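PDB 1LQT: NADPH-ferredoxin reductase FprA from Mycobacterium tuberculosis, which transfers electrons between NADPH and ferredoxin by way of a bound FAD and may thereby supply P450 systems. Local coordinates for residues V151-G156 against V195-R200. Residues are numbered along the deposited sequence; the frame is centred on the assembly and turned at random.
Sequences VVIGNG and VIVGRR. With ODP (4-oxo-nicotinamide-adenine dinucleotide phosphate), chain I.
The side-chain ND2 of Asn-155 donates twice, to Gly-154 O (2.9 Å) and to a water that in turn donates to Ile-196 O. The first bond, which reaches its carbonyl from above the plane, stays within the loop; the water carries the side chain across to the neighbouring strand. The amide lies against Gly-198, with OD1 3.4 Å from the Gly-198 CA, where a beta carbon would collide with that oxygen; glycine suits the place. Before this loop, strands 149-153 and 193-197 run parallel: Val-152 N donates to Val-195 O, Val-152 O accepts from Val-197 N at 2.8 Å, and Gly-154 N donates to Val-197 O. Beta-branched residues suit these extended backbones. Ile-153, Val-151 and Val-197 share one face; CG1 of Ile-153, anti to the carbonyl carbon (chi1 -50°), carries CD1 to 3.9 Å from Val-197 CB. On the other face Val-152 and Ile-196 pack against helix 157-167, completing the beta-alpha-beta unit of a Rossmann-type dinucleotide fold. In its glycine turn, a beta carbon at Gly-154 (phi 124°) would press on the preceding carbonyl oxygen; at Gly-156, the N-cap, it would need the space of pyrophosphate oxygen O1N of ODP, the 4-oxo derivative of NADP. Asn-155 N donates to ribose ODP O3B. Past the second strand, two arginines hold the 2'-phosphate that distinguishes NADP from NAD: ODP O1X accepts from both Arg-199 NE (2.9 Å) and Arg-200 NE (2.8 Å), while their NH2 groups take ODP O3X and O2X respectively. One face of the Arg-199 guanidinium lies over the adenine, with ODP C5A above the guanidinium centre, and Arg-200 NH1 is tethered to Val-302 O.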
loop_
_atom_site.group_PDB
_atom_site.type_symbol
_atom_site.label_atom_id
_atom_site.label_comp_id
_atom_site.label_asym_id
_atom_site.label_seq_id
_atom_site.Cartn_x
_atom_site.Cartn_y
_atom_site.Cartn_z
ATOM N N VAL A 151 -1.465 16.205 12.526
ATOM C CA VAL A 151 -2.696 15.454 12.752
ATOM C C VAL A 151 -2.788 14.392 11.674
ATOM O O VAL A 151 -2.619 14.674 10.506
ATOM C CB VAL A 151 -3.880 16.395 12.717
ATOM C CG1 VAL A 151 -5.184 15.624 12.772
ATOM C CG2 VAL A 151 -3.815 17.383 13.890
ATOM N N VAL A 152 -3.062 13.170 12.110
ATOM C CA VAL A 152 -3.267 12.027 11.238
ATOM C C VAL A 152 -4.696 11.566 11.413
ATOM O O VAL A 152 -5.140 11.280 12.514
ATOM C CB VAL A 152 -2.292 10.887 11.562
ATOM C CG1 VAL A 152 -2.557 9.694 10.641
ATOM C CG2 VAL A 152 -0.845 11.337 11.424
ATOM N N ILE A 153 -5.426 11.507 10.312
ATOM C CA ILE A 153 -6.822 11.051 10.326
ATOM C C ILE A 153 -6.863 9.569 9.980
ATOM O O ILE A 153 -6.295 9.177 8.976
ATOM C CB ILE A 153 -7.687 11.828 9.335
ATOM C CG1 ILE A 153 -7.529 13.339 9.480
ATOM C CG2 ILE A 153 -9.138 11.384 9.454
ATOM C CD1 ILE A 153 -7.854 13.910 10.832
ATOM N N GLY A 154 -7.528 8.770 10.807
ATOM C CA GLY A 154 -7.749 7.373 10.537
ATOM C C GLY A 154 -7.240 6.474 11.643
ATOM O O GLY A 154 -6.389 6.862 12.439
ATOM N N ASN A 155 -7.771 5.267 11.673
ATOM C CA ASN A 155 -7.464 4.277 12.697
ATOM C C ASN A 155 -7.086 2.925 12.104
ATOM O O ASN A 155 -7.416 1.892 12.669
ATOM C CB ASN A 155 -8.629 4.116 13.693
ATOM C CG ASN A 155 -8.663 5.126 14.855
ATOM O OD1 ASN A 155 -9.575 4.991 15.663
ATOM N ND2 ASN A 155 -7.751 6.082 14.935
ATOM N N GLY A 156 -6.352 2.946 10.993
ATOM C CA GLY A 156 -5.726 1.754 10.482
ATOM C C GLY A 156 -4.236 1.753 10.735
ATOM O O GLY A 156 -3.653 2.730 11.219
ATOM N N VAL A 195 -1.353 13.868 16.612
ATOM C CA VAL A 195 -2.672 13.488 17.103
ATOM C C VAL A 195 -3.319 12.592 16.053
ATOM O O VAL A 195 -3.498 12.986 14.912
ATOM C CB VAL A 195 -3.577 14.692 17.372
ATOM C CG1 VAL A 195 -4.853 14.229 18.017
ATOM C CG2 VAL A 195 -2.853 15.698 18.272
ATOM N N ILE A 196 -3.597 11.350 16.427
ATOM C CA ILE A 196 -4.256 10.345 15.577
ATOM C C ILE A 196 -5.731 10.397 15.907
ATOM O O ILE A 196 -6.140 10.159 17.039
ATOM C CB ILE A 196 -3.696 8.964 15.844
ATOM C CG1 ILE A 196 -2.207 8.933 15.558
ATOM C CG2 ILE A 196 -4.439 7.925 15.002
ATOM C CD1 ILE A 196 -1.534 7.668 15.933
ATOM N N VAL A 197 -6.531 10.696 14.894
ATOM C CA VAL A 197 -7.944 11.030 15.063
ATOM C C VAL A 197 -8.810 9.977 14.366
ATOM O O VAL A 197 -8.813 9.882 13.133
ATOM C CB VAL A 197 -8.220 12.425 14.470
ATOM C CG1 VAL A 197 -9.649 12.840 14.709
ATOM C CG2 VAL A 197 -7.272 13.456 15.055
ATOM N N GLY A 198 -9.538 9.203 15.169
ATOM C CA GLY A 198 -10.425 8.152 14.707
ATOM C C GLY A 198 -11.869 8.584 14.815
ATOM O O GLY A 198 -12.290 9.058 15.854
ATOM N N ARG A 199 -12.654 8.332 13.767
ATOM C CA ARG A 199 -14.046 8.751 13.741
ATOM C C ARG A 199 -14.950 7.889 14.595
ATOM O O ARG A 199 -15.913 8.409 15.185
ATOM C CB ARG A 199 -14.565 8.883 12.310
ATOM C CG ARG A 199 -14.635 7.589 11.508
ATOM C CD ARG A 199 -15.326 7.798 10.196
ATOM N NE ARG A 199 -15.261 6.593 9.385
ATOM C CZ ARG A 199 -15.686 6.551 8.138
ATOM N NH1 ARG A 199 -16.216 7.627 7.586
ATOM N NH2 ARG A 199 -15.596 5.434 7.456
ATOM N N ARG A 200 -14.686 6.581 14.627
ATOM C CA ARG A 200 -15.404 5.669 15.499
ATOM C C ARG A 200 -14.591 5.464 16.770
ATOM O O ARG A 200 -13.746 6.277 17.101
ATOM C CB ARG A 200 -15.826 4.401 14.758
ATOM C CG ARG A 200 -16.811 4.698 13.619
ATOM C CD ARG A 200 -17.464 3.482 13.031
ATOM N NE ARG A 200 -16.488 2.645 12.343
ATOM C CZ ARG A 200 -16.675 1.364 12.065
ATOM N NH1 ARG A 200 -17.773 0.729 12.448
ATOM N NH2 ARG A 200 -15.720 0.682 11.466
HETATM O O1X ODP I . -14.673 4.052 10.689
HETATM P P2B ODP I . -13.769 3.253 9.801
HETATM O O2X ODP I . -13.442 1.872 10.330
HETATM O O3X ODP I . -14.245 3.197 8.359
HETATM O O2B ODP I . -12.399 4.105 9.829
HETATM C C2B ODP I . -11.380 3.952 8.845
HETATM C C3B ODP I . -10.149 3.206 9.305
HETATM O O3B ODP I . -9.827 3.567 10.640
HETATM C C1B ODP I . -10.819 5.287 8.514
HETATM N N9A ODP I . -11.640 6.168 7.723
HETATM C C8A ODP I . -12.167 5.952 6.474
HETATM N N7A ODP I . -12.817 7.009 6.024
HETATM C C5A ODP I . -12.718 7.968 7.004
HETATM C C4A ODP I . -11.989 7.435 8.070
HETATM N N3A ODP I . -11.675 8.098 9.211
HETATM C C2A ODP I . -12.151 9.355 9.259
HETATM N N1A ODP I . -12.858 9.961 8.264
HETATM C C6A ODP I . -13.150 9.270 7.122
HETATM N N6A ODP I . -13.789 9.934 6.150
HETATM O O4B ODP I . -9.641 4.972 7.795
HETATM C C4B ODP I . -9.080 3.787 8.378
HETATM C C5B ODP I . -8.669 2.848 7.282
HETATM O O5B ODP I . -7.961 1.782 7.873
HETATM P PA ODP I . -7.615 0.494 6.996
HETATM O O1A ODP I . -6.981 -0.482 7.879
HETATM O O2A ODP I . -8.783 0.059 6.203
HETATM O O3 ODP I . -6.595 1.086 5.920
HETATM P PN ODP I . -5.006 1.440 5.980
HETATM O O1N ODP I . -4.629 1.977 7.306
HETATM O O2N ODP I . -4.790 2.238 4.756
HETATM O O5D ODP I . -4.322 0.024 5.862
HETATM C C5D ODP I . -4.503 -0.736 4.639
HETATM C C4D ODP I . -4.189 -2.188 4.928
HETATM O O4D ODP I . -2.790 -2.418 5.054
HETATM C C1D ODP I . -2.532 -3.077 6.295
HETATM C C2D ODP I . -3.692 -2.761 7.141
HETATM O O2D ODP I . -3.800 -3.498 8.305
HETATM C C3D ODP I . -4.843 -2.689 6.209
HETATM O O3D ODP I . -5.351 -3.995 6.034
HETATM N N1N ODP I . -1.211 -2.844 6.762
HETATM C C2N ODP I . -0.659 -3.797 7.649
HETATM C C3N ODP I . 0.398 -3.426 8.411
HETATM C C7N ODP I . 0.881 -4.530 9.364
HETATM N N7N ODP I . 1.891 -4.209 10.130
HETATM O O7N ODP I . 0.273 -5.623 9.350
HETATM C C4N ODP I . 0.963 -2.142 8.405
HETATM O O99 ODP I . 1.911 -1.777 9.166
HETATM C C5N ODP I . 0.353 -1.166 7.491
HETATM C C6N ODP I . -0.749 -1.543 6.693
HETATM O O HOH W 1 -7.381 7.474 17.448
#